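Local coordinates for ABC transporter, substrate binding protein (Agrobacterium tumefaciens, PDB 3C9H) that probably captures a solute in the periplasm and hands it to a partner ABC importer, and binds a magnesium ion, at residues 188-193 with 257-262; 111-116 with 283-288. All blocks are in the same frame, centred on the assembly; numbering follows the deposited sequence.

Contact 1: residues 188-193 with 257-262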
ATOM      1  N   MET A 188      -7.570  -8.296  -1.397  1.00 24.67           N
ATOM      2  CA  MET A 188      -8.574  -9.331  -1.724  1.00 25.08           C
ATOM      3  C   MET A 188      -8.077 -10.718  -1.322  1.00 25.71           C
ATOM      4  O   MET A 188      -8.821 -11.521  -0.757  1.00 25.81           O
ATOM      5  CB  MET A 188      -8.929  -9.312  -3.215  1.00 25.79           C
ATOM      6  CG  MET A 188      -9.897 -10.446  -3.691  1.00 27.91           C
ATOM      7  SD  MET A 188     -11.531 -10.281  -2.967  1.00 37.20           S
ATOM      8  CE  MET A 188     -11.641  -8.541  -2.445  1.00 34.24           C
ATOM      9  N   SER A 189      -6.811 -11.009  -1.580  1.00 26.15           N
ATOM     10  CA  SER A 189      -6.289 -12.342  -1.260  1.00 26.51           C
ATOM     11  C   SER A 189      -6.284 -12.572   0.268  1.00 27.13           C
ATOM     12  O   SER A 189      -6.575 -13.694   0.744  1.00 26.82           O
ATOM     13  CB  SER A 189      -4.921 -12.568  -1.918  1.00 26.44           C
ATOM     14  OG  SER A 189      -3.869 -11.932  -1.203  1.00 28.98           O
ATOM     15  N   ARG A 190      -6.040 -11.499   1.033  1.00 26.87           N
ATOM     16  CA  ARG A 190      -6.114 -11.570   2.485  1.00 27.98           C
ATOM     17  C   ARG A 190      -7.561 -11.663   3.002  1.00 28.35           C
ATOM     18  O   ARG A 190      -7.828 -12.398   3.946  1.00 27.41           O
ATOM     19  CB  ARG A 190      -5.394 -10.388   3.131  1.00 27.93           C
ATOM     20  CG  ARG A 190      -3.942 -10.199   2.713  1.00 30.17           C
ATOM     21  CD  ARG A 190      -3.115 -11.462   2.869  1.00 35.94           C
ATOM     22  NE  ARG A 190      -2.771 -11.727   4.263  1.00 38.17           N
ATOM     23  CZ  ARG A 190      -2.116 -12.815   4.674  1.00 42.01           C
ATOM     24  NH1 ARG A 190      -1.748 -13.754   3.798  1.00 42.84           N
ATOM     25  NH2 ARG A 190      -1.820 -12.969   5.966  1.00 41.05           N
ATOM     26  N   ASP A 191      -8.474 -10.892   2.409  1.00 29.43           N
ATOM     27  CA  ASP A 191      -9.904 -11.002   2.724  1.00 30.68           C
ATOM     28  C   ASP A 191     -10.384 -12.465   2.583  1.00 31.97           C
ATOM     29  O   ASP A 191     -11.064 -12.994   3.447  1.00 30.56           O
ATOM     30  CB  ASP A 191     -10.729 -10.130   1.776  1.00 30.50           C
ATOM     31  CG  ASP A 191     -10.733  -8.665   2.149  1.00 30.44           C
ATOM     32  OD1 ASP A 191     -10.419  -8.315   3.309  1.00 30.70           O
ATOM     33  OD2 ASP A 191     -11.097  -7.850   1.274  1.00 30.62           O
ATOM     34  N   GLN A 192     -10.032 -13.094   1.472  1.00 34.36           N
ATOM     35  CA  GLN A 192     -10.356 -14.501   1.243  1.00 36.20           C
ATOM     36  C   GLN A 192      -9.848 -15.434   2.354  1.00 37.59           C
ATOM     37  O   GLN A 192     -10.528 -16.405   2.683  1.00 37.78           O
ATOM     38  CB  GLN A 192      -9.808 -14.960  -0.101  1.00 36.19           C
ATOM     39  CG  GLN A 192     -10.519 -16.226  -0.603  1.00 36.70           C
ATOM     40  CD  GLN A 192      -9.920 -16.769  -1.869  1.00 37.42           C
ATOM     41  OE1 GLN A 192      -8.706 -16.726  -2.047  1.00 41.07           O
ATOM     42  NE2 GLN A 192     -10.770 -17.279  -2.766  1.00 40.55           N
ATOM     43  N   GLU A 193      -8.676 -15.140   2.927  1.00 39.23           N
ATOM     44  CA  GLU A 193      -8.112 -15.946   4.038  1.00 41.49           C
ATOM     45  C   GLU A 193      -8.775 -15.699   5.413  1.00 42.46           C
ATOM     46  O   GLU A 193      -8.776 -16.591   6.259  1.00 42.69           O
ATOM     47  CB  GLU A 193      -6.578 -15.762   4.135  1.00 41.26           C
ATOM     48  CG  GLU A 193      -5.798 -16.731   3.237  1.00 43.74           C
ATOM     49  CD  GLU A 193      -4.365 -16.269   2.865  1.00 45.10           C
ATOM     50  OE1 GLU A 193      -3.791 -15.414   3.588  1.00 48.19           O
ATOM     51  OE2 GLU A 193      -3.814 -16.779   1.839  1.00 49.91           O
ATOM     52  N   TYR A 257     -12.828  -7.299  10.960  1.00 27.33           N
ATOM     53  CA  TYR A 257     -11.379  -7.455  10.902  1.00 26.81           C
ATOM     54  C   TYR A 257     -10.809  -6.357  10.009  1.00 26.05           C
ATOM     55  O   TYR A 257     -11.513  -5.817   9.146  1.00 24.30           O
ATOM     56  CB  TYR A 257     -10.970  -8.836  10.366  1.00 26.93           C
ATOM     57  CG  TYR A 257     -11.356  -9.068   8.928  1.00 27.16           C
ATOM     58  CD1 TYR A 257     -10.523  -8.686   7.885  1.00 26.95           C
ATOM     59  CD2 TYR A 257     -12.564  -9.676   8.609  1.00 27.03           C
ATOM     60  CE1 TYR A 257     -10.903  -8.892   6.553  1.00 27.15           C
ATOM     61  CE2 TYR A 257     -12.929  -9.890   7.315  1.00 27.52           C
ATOM     62  CZ  TYR A 257     -12.108  -9.512   6.285  1.00 28.32           C
ATOM     63  OH  TYR A 257     -12.531  -9.758   4.988  1.00 28.60           O
ATOM     64  N   THR A 258      -9.538  -6.039  10.215  1.00 24.98           N
ATOM     65  CA  THR A 258      -8.884  -5.017   9.409  1.00 24.98           C
ATOM     66  C   THR A 258      -7.583  -5.600   8.862  1.00 24.32           C
ATOM     67  O   THR A 258      -6.677  -5.930   9.627  1.00 24.53           O
ATOM     68  CB  THR A 258      -8.587  -3.684  10.193  1.00 25.01           C
ATOM     69  OG1 THR A 258      -9.808  -3.040  10.591  1.00 27.75           O
ATOM     70  CG2 THR A 258      -7.827  -2.693   9.308  1.00 24.42           C
ATOM     71  N   VAL A 259      -7.512  -5.757   7.545  1.00 23.16           N
ATOM     72  CA  VAL A 259      -6.287  -6.188   6.906  1.00 22.68           C
ATOM     73  C   VAL A 259      -5.247  -5.065   6.967  1.00 22.46           C
ATOM     74  O   VAL A 259      -5.580  -3.883   6.789  1.00 21.24           O
ATOM     75  CB  VAL A 259      -6.523  -6.636   5.464  1.00 22.63           C
ATOM     76  CG1 VAL A 259      -5.153  -6.921   4.791  1.00 22.91           C
ATOM     77  CG2 VAL A 259      -7.439  -7.898   5.434  1.00 21.38           C
ATOM     78  N   VAL A 260      -3.992  -5.439   7.247  1.00 22.15           N
ATOM     79  CA  VAL A 260      -2.892  -4.477   7.341  1.00 22.56           C
ATOM     80  C   VAL A 260      -1.763  -4.892   6.393  1.00 23.30           C
ATOM     81  O   VAL A 260      -1.313  -6.070   6.365  1.00 24.50           O
ATOM     82  CB  VAL A 260      -2.357  -4.334   8.768  1.00 22.34           C
ATOM     83  CG1 VAL A 260      -1.185  -3.321   8.830  1.00 23.64           C
ATOM     84  CG2 VAL A 260      -3.464  -3.909   9.682  1.00 24.10           C
ATOM     85  N   MET A 261      -1.296  -3.930   5.618  1.00 22.28           N
ATOM     86  CA  MET A 261      -0.154  -4.191   4.750  1.00 22.44           C
ATOM     87  C   MET A 261       1.013  -3.383   5.230  1.00 21.49           C
ATOM     88  O   MET A 261       0.868  -2.473   6.047  1.00 20.71           O
ATOM     89  CB  MET A 261      -0.457  -3.869   3.277  1.00 22.80           C
ATOM     90  CG  MET A 261      -0.545  -2.385   2.910  1.00 22.23           C
ATOM     91  SD  MET A 261       0.980  -1.386   2.674  1.00 15.53           S
ATOM     92  CE  MET A 261       1.934  -2.604   1.840  1.00 33.80           C
ATOM     93  N   SER A 262       2.172  -3.706   4.680  1.00 21.08           N
ATOM     94  CA  SER A 262       3.393  -2.997   5.013  1.00 20.52           C
ATOM     95  C   SER A 262       4.116  -2.754   3.711  1.00 20.52           C
ATOM     96  O   SER A 262       4.316  -3.700   2.961  1.00 21.74           O
ATOM     97  CB  SER A 262       4.268  -3.869   5.906  1.00 20.89           C
ATOM     98  OG  SER A 262       3.675  -4.136   7.168  1.00 23.12           O
TER
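The phenol ring of Y257 meets the carboxylate of D191 at its edge: D191 OD1 lies close to the ring plane, and V259 CG2 also sits at that edge. This is helix-on-strand packing in a periplasmic binding protein fold, with helix 183-194 lying over the start of strand 258-268. Carboxylate and ring planes stand 70° apart, so the two flat groups do not stack. Y257 OH donates to D191 OD1 at 3.1 Å and approaches from above the carboxylate, 60° out of its plane. The same oxygen is 3.3 Å from Y257 CE1, which places it beside the hydroxyl corner of the ring. Y257 reaches the helix because its CG is wedged between the backbone N and the carbonyl carbon (chi1 66°), which swings the ring from the residue just ahead of the strand across to D191.

Other residues complete the polar cluster. D191 OD2 is hydrogen-bonded to Y232 OH, so each carboxylate oxygen has a tyrosine partner and the group's rotation should be restrained. R155 makes a cation-pi contact with the Y257 ring and a hydrogen bond to Y257 O; its ion pair with D191 OD1 is long and weak, yet its charge would probably favour the ionised acid in this buried setting.

V259 and R190 supply the apolar half. Their CA atoms, 7.0 Å apart, mark the closest backbone approach, and the side chains cross at about a right angle. R190 touches through its aliphatic base, CB lying 3.9 Å from V259 CG1. The arginine chain folds at chi2 and chi3, and its guanidinium turns back to its own helix, where R190 NH1 forms a salt bridge of 2.6 Å with E193 OE1.

Contact 2: residues 111-116 with 283-288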
ATOM      1  N   SER A 111      20.879  -6.430   1.517  1.00 23.64           N
ATOM      2  CA  SER A 111      21.268  -5.156   2.080  1.00 24.16           C
ATOM      3  C   SER A 111      21.547  -5.326   3.559  1.00 24.93           C
ATOM      4  O   SER A 111      20.618  -5.319   4.369  1.00 24.27           O
ATOM      5  CB  SER A 111      20.154  -4.129   1.894  1.00 23.71           C
ATOM      6  OG  SER A 111      19.968  -3.833   0.544  1.00 21.57           O
ATOM      7  N   ASP A 112      22.831  -5.473   3.903  1.00 26.31           N
ATOM      8  CA  ASP A 112      23.260  -5.660   5.286  1.00 27.18           C
ATOM      9  C   ASP A 112      23.535  -4.312   5.878  1.00 27.64           C
ATOM     10  O   ASP A 112      24.608  -3.730   5.645  1.00 28.41           O
ATOM     11  CB  ASP A 112      24.528  -6.512   5.365  1.00 27.77           C
ATOM     12  CG  ASP A 112      24.282  -7.942   4.978  1.00 29.64           C
ATOM     13  OD1 ASP A 112      23.172  -8.432   5.237  1.00 30.41           O
ATOM     14  OD2 ASP A 112      25.205  -8.576   4.424  1.00 33.28           O
ATOM     15  N   LEU A 113      22.585  -3.817   6.659  1.00 27.15           N
ATOM     16  CA  LEU A 113      22.623  -2.434   7.122  1.00 28.21           C
ATOM     17  C   LEU A 113      22.654  -2.331   8.640  1.00 29.23           C
ATOM     18  O   LEU A 113      22.533  -3.326   9.352  1.00 28.80           O
ATOM     19  CB  LEU A 113      21.415  -1.655   6.578  1.00 27.74           C
ATOM     20  CG  LEU A 113      21.324  -1.547   5.050  1.00 27.57           C
ATOM     21  CD1 LEU A 113      19.926  -1.098   4.533  1.00 26.64           C
ATOM     22  CD2 LEU A 113      22.418  -0.631   4.568  1.00 28.11           C
ATOM     23  N   ALA A 114      22.790  -1.083   9.086  1.00 30.71           N
ATOM     24  CA  ALA A 114      22.816  -0.674  10.497  1.00 30.60           C
ATOM     25  C   ALA A 114      21.662  -1.245  11.308  1.00 30.50           C
ATOM     26  O   ALA A 114      21.877  -1.889  12.308  1.00 30.67           O
ATOM     27  CB  ALA A 114      22.780   0.868  10.565  1.00 31.20           C
ATOM     28  N   MET A 115      20.433  -1.002  10.861  1.00 29.95           N
ATOM     29  CA  MET A 115      19.260  -1.481  11.596  1.00 29.73           C
ATOM     30  C   MET A 115      18.809  -2.912  11.246  1.00 28.51           C
ATOM     31  O   MET A 115      17.784  -3.361  11.758  1.00 28.82           O
ATOM     32  CB  MET A 115      18.094  -0.496  11.416  1.00 30.63           C
ATOM     33  CG  MET A 115      18.224   0.811  12.213  1.00 33.57           C
ATOM     34  SD  MET A 115      18.125   0.531  14.010  1.00 36.40           S
ATOM     35  CE  MET A 115      16.544  -0.397  14.164  1.00 34.53           C
ATOM     36  N   SER A 116      19.556  -3.635  10.402  1.00 26.67           N
ATOM     37  CA  SER A 116      19.092  -4.945   9.918  1.00 25.24           C
ATOM     38  C   SER A 116      18.817  -5.967  11.023  1.00 24.59           C
ATOM     39  O   SER A 116      17.727  -6.529  11.104  1.00 23.19           O
ATOM     40  CB  SER A 116      20.066  -5.540   8.896  1.00 24.81           C
ATOM     41  OG  SER A 116      20.106  -4.759   7.723  1.00 22.50           O
ATOM     42  N   PHE A 283      17.844   5.218   5.291  1.00 24.40           N
ATOM     43  CA  PHE A 283      17.106   6.385   5.740  1.00 24.29           C
ATOM     44  C   PHE A 283      15.637   6.054   6.079  1.00 24.22           C
ATOM     45  O   PHE A 283      15.126   6.462   7.124  1.00 24.64           O
ATOM     46  CB  PHE A 283      17.201   7.541   4.741  1.00 25.69           C
ATOM     47  CG  PHE A 283      16.404   8.743   5.161  1.00 24.63           C
ATOM     48  CD1 PHE A 283      16.938   9.679   6.041  1.00 27.62           C
ATOM     49  CD2 PHE A 283      15.099   8.890   4.740  1.00 26.80           C
ATOM     50  CE1 PHE A 283      16.170  10.767   6.457  1.00 27.48           C
ATOM     51  CE2 PHE A 283      14.313   9.982   5.158  1.00 27.85           C
ATOM     52  CZ  PHE A 283      14.839  10.908   6.017  1.00 26.72           C
ATOM     53  N   PHE A 284      14.971   5.302   5.205  1.00 23.98           N
ATOM     54  CA  PHE A 284      13.618   4.834   5.453  1.00 24.18           C
ATOM     55  C   PHE A 284      13.487   3.965   6.709  1.00 23.95           C
ATOM     56  O   PHE A 284      12.407   3.890   7.263  1.00 23.95           O
ATOM     57  CB  PHE A 284      13.058   4.085   4.233  1.00 25.01           C
ATOM     58  CG  PHE A 284      12.369   4.994   3.234  1.00 26.05           C
ATOM     59  CD1 PHE A 284      11.031   4.782   2.871  1.00 27.90           C
ATOM     60  CD2 PHE A 284      13.042   6.084   2.690  1.00 26.80           C
ATOM     61  CE1 PHE A 284      10.395   5.620   1.978  1.00 27.05           C
ATOM     62  CE2 PHE A 284      12.412   6.937   1.802  1.00 28.61           C
ATOM     63  CZ  PHE A 284      11.089   6.705   1.440  1.00 27.46           C
ATOM     64  N   MET A 285      14.564   3.302   7.124  1.00 23.60           N
ATOM     65  CA  MET A 285      14.566   2.432   8.314  1.00 23.77           C
ATOM     66  C   MET A 285      14.944   3.204   9.582  1.00 25.22           C
ATOM     67  O   MET A 285      14.675   2.727  10.695  1.00 26.94           O
ATOM     68  CB  MET A 285      15.560   1.269   8.133  1.00 23.36           C
ATOM     69  CG  MET A 285      15.176   0.194   7.080  1.00 22.94           C
ATOM     70  SD  MET A 285      16.479  -1.043   6.797  1.00 15.75           S
ATOM     71  CE  MET A 285      16.191  -2.095   8.225  1.00 18.59           C
ATOM     72  N   SER A 286      15.556   4.382   9.398  1.00 25.97           N
ATOM     73  CA  SER A 286      16.148   5.188  10.477  1.00 26.36           C
ATOM     74  C   SER A 286      15.078   5.767  11.418  1.00 26.78           C
ATOM     75  O   SER A 286      13.924   5.935  11.025  1.00 26.09           O
ATOM     76  CB  SER A 286      16.998   6.342   9.895  1.00 26.53           C
ATOM     77  OG  SER A 286      16.197   7.378   9.313  1.00 25.74           O
ATOM     78  N   LYS A 287      15.468   6.096  12.644  1.00 27.62           N
ATOM     79  CA  LYS A 287      14.555   6.805  13.550  1.00 28.08           C
ATOM     80  C   LYS A 287      14.006   8.067  12.897  1.00 28.06           C
ATOM     81  O   LYS A 287      12.792   8.299  12.947  1.00 28.14           O
ATOM     82  CB  LYS A 287      15.221   7.134  14.890  1.00 28.49           C
ATOM     83  CG  LYS A 287      14.235   7.574  15.951  1.00 29.50           C
ATOM     84  CD  LYS A 287      14.940   7.910  17.253  1.00 30.58           C
ATOM     85  CE  LYS A 287      13.941   8.336  18.322  1.00 32.60           C
ATOM     86  NZ  LYS A 287      14.595   8.336  19.670  1.00 34.22           N
ATOM     87  N   GLU A 288      14.877   8.854  12.258  1.00 28.82           N
ATOM     88  CA  GLU A 288      14.473  10.090  11.582  1.00 28.84           C
ATOM     89  C   GLU A 288      13.432   9.838  10.490  1.00 27.76           C
ATOM     90  O   GLU A 288      12.390  10.472  10.471  1.00 26.56           O
ATOM     91  CB  GLU A 288      15.678  10.842  10.970  1.00 29.26           C
ATOM     92  CG  GLU A 288      15.318  12.273  10.460  1.00 31.43           C
ATOM     93  CD  GLU A 288      16.364  12.922   9.518  1.00 33.85           C
ATOM     94  OE1 GLU A 288      17.574  12.569   9.579  1.00 42.41           O
ATOM     95  OE2 GLU A 288      15.962  13.809   8.712  1.00 41.62           O
TER
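A type I beta turn, L113 to S116, packs against the junction of helices 274-285 and 287-296 in this binding-protein fold, with M285, at the end of helix 274-285, reaching across to the turn. Its CB points toward the turn, and the chain runs extended through chi2 (174°) before bending at chi3, which presents sulfur and methyl to different residues. M285 SD lies 4.1 Å from L113 CD1, the two side chains crossing obliquely, while M285 CE rests 4.0 Å from M115 CB. No hydrogen bond joins the segments; the contact is apolar, burying 169 Å² in total. W119 and L132 also touch M285.

Each side is braced by a serine. In the turn, S116 N bonds to L113 O at 3.2 Å, and S116 OG accepts from L113 N at 2.9 Å with an N-H...O angle of 154°; Y130 OH is a further partner of that hydroxyl. At the helix junction S286 takes the N-cap position, its OG bonded to G289 N. The carbonyl of F283 receives both the backbone and side chain of S286: N at 3.1 Å, and OG at 2.6 Å in the carbonyl plane, on a lone pair of F283 O.

In the fold
Contact 1 lies deeper, its centre about 12 Å from the centre of the chain against about 20 Å for contact 2, and three of its four touching residues are buried against two of four. The buried areas are nearly equal, but the chemistry differs as well as the depth: 188-193 with 257-262 combines a hydrogen bond with aliphatic packing, whereas 111-116 with 283-288 is joined by apolar side chains, with no hydrogen bond between the two segments. The contacts share no helix or strand, although strand 258-268 is followed directly in sequence by helix 274-285. They do not touch: their centres are about 27 Å apart and their nearest atoms about 10 Å.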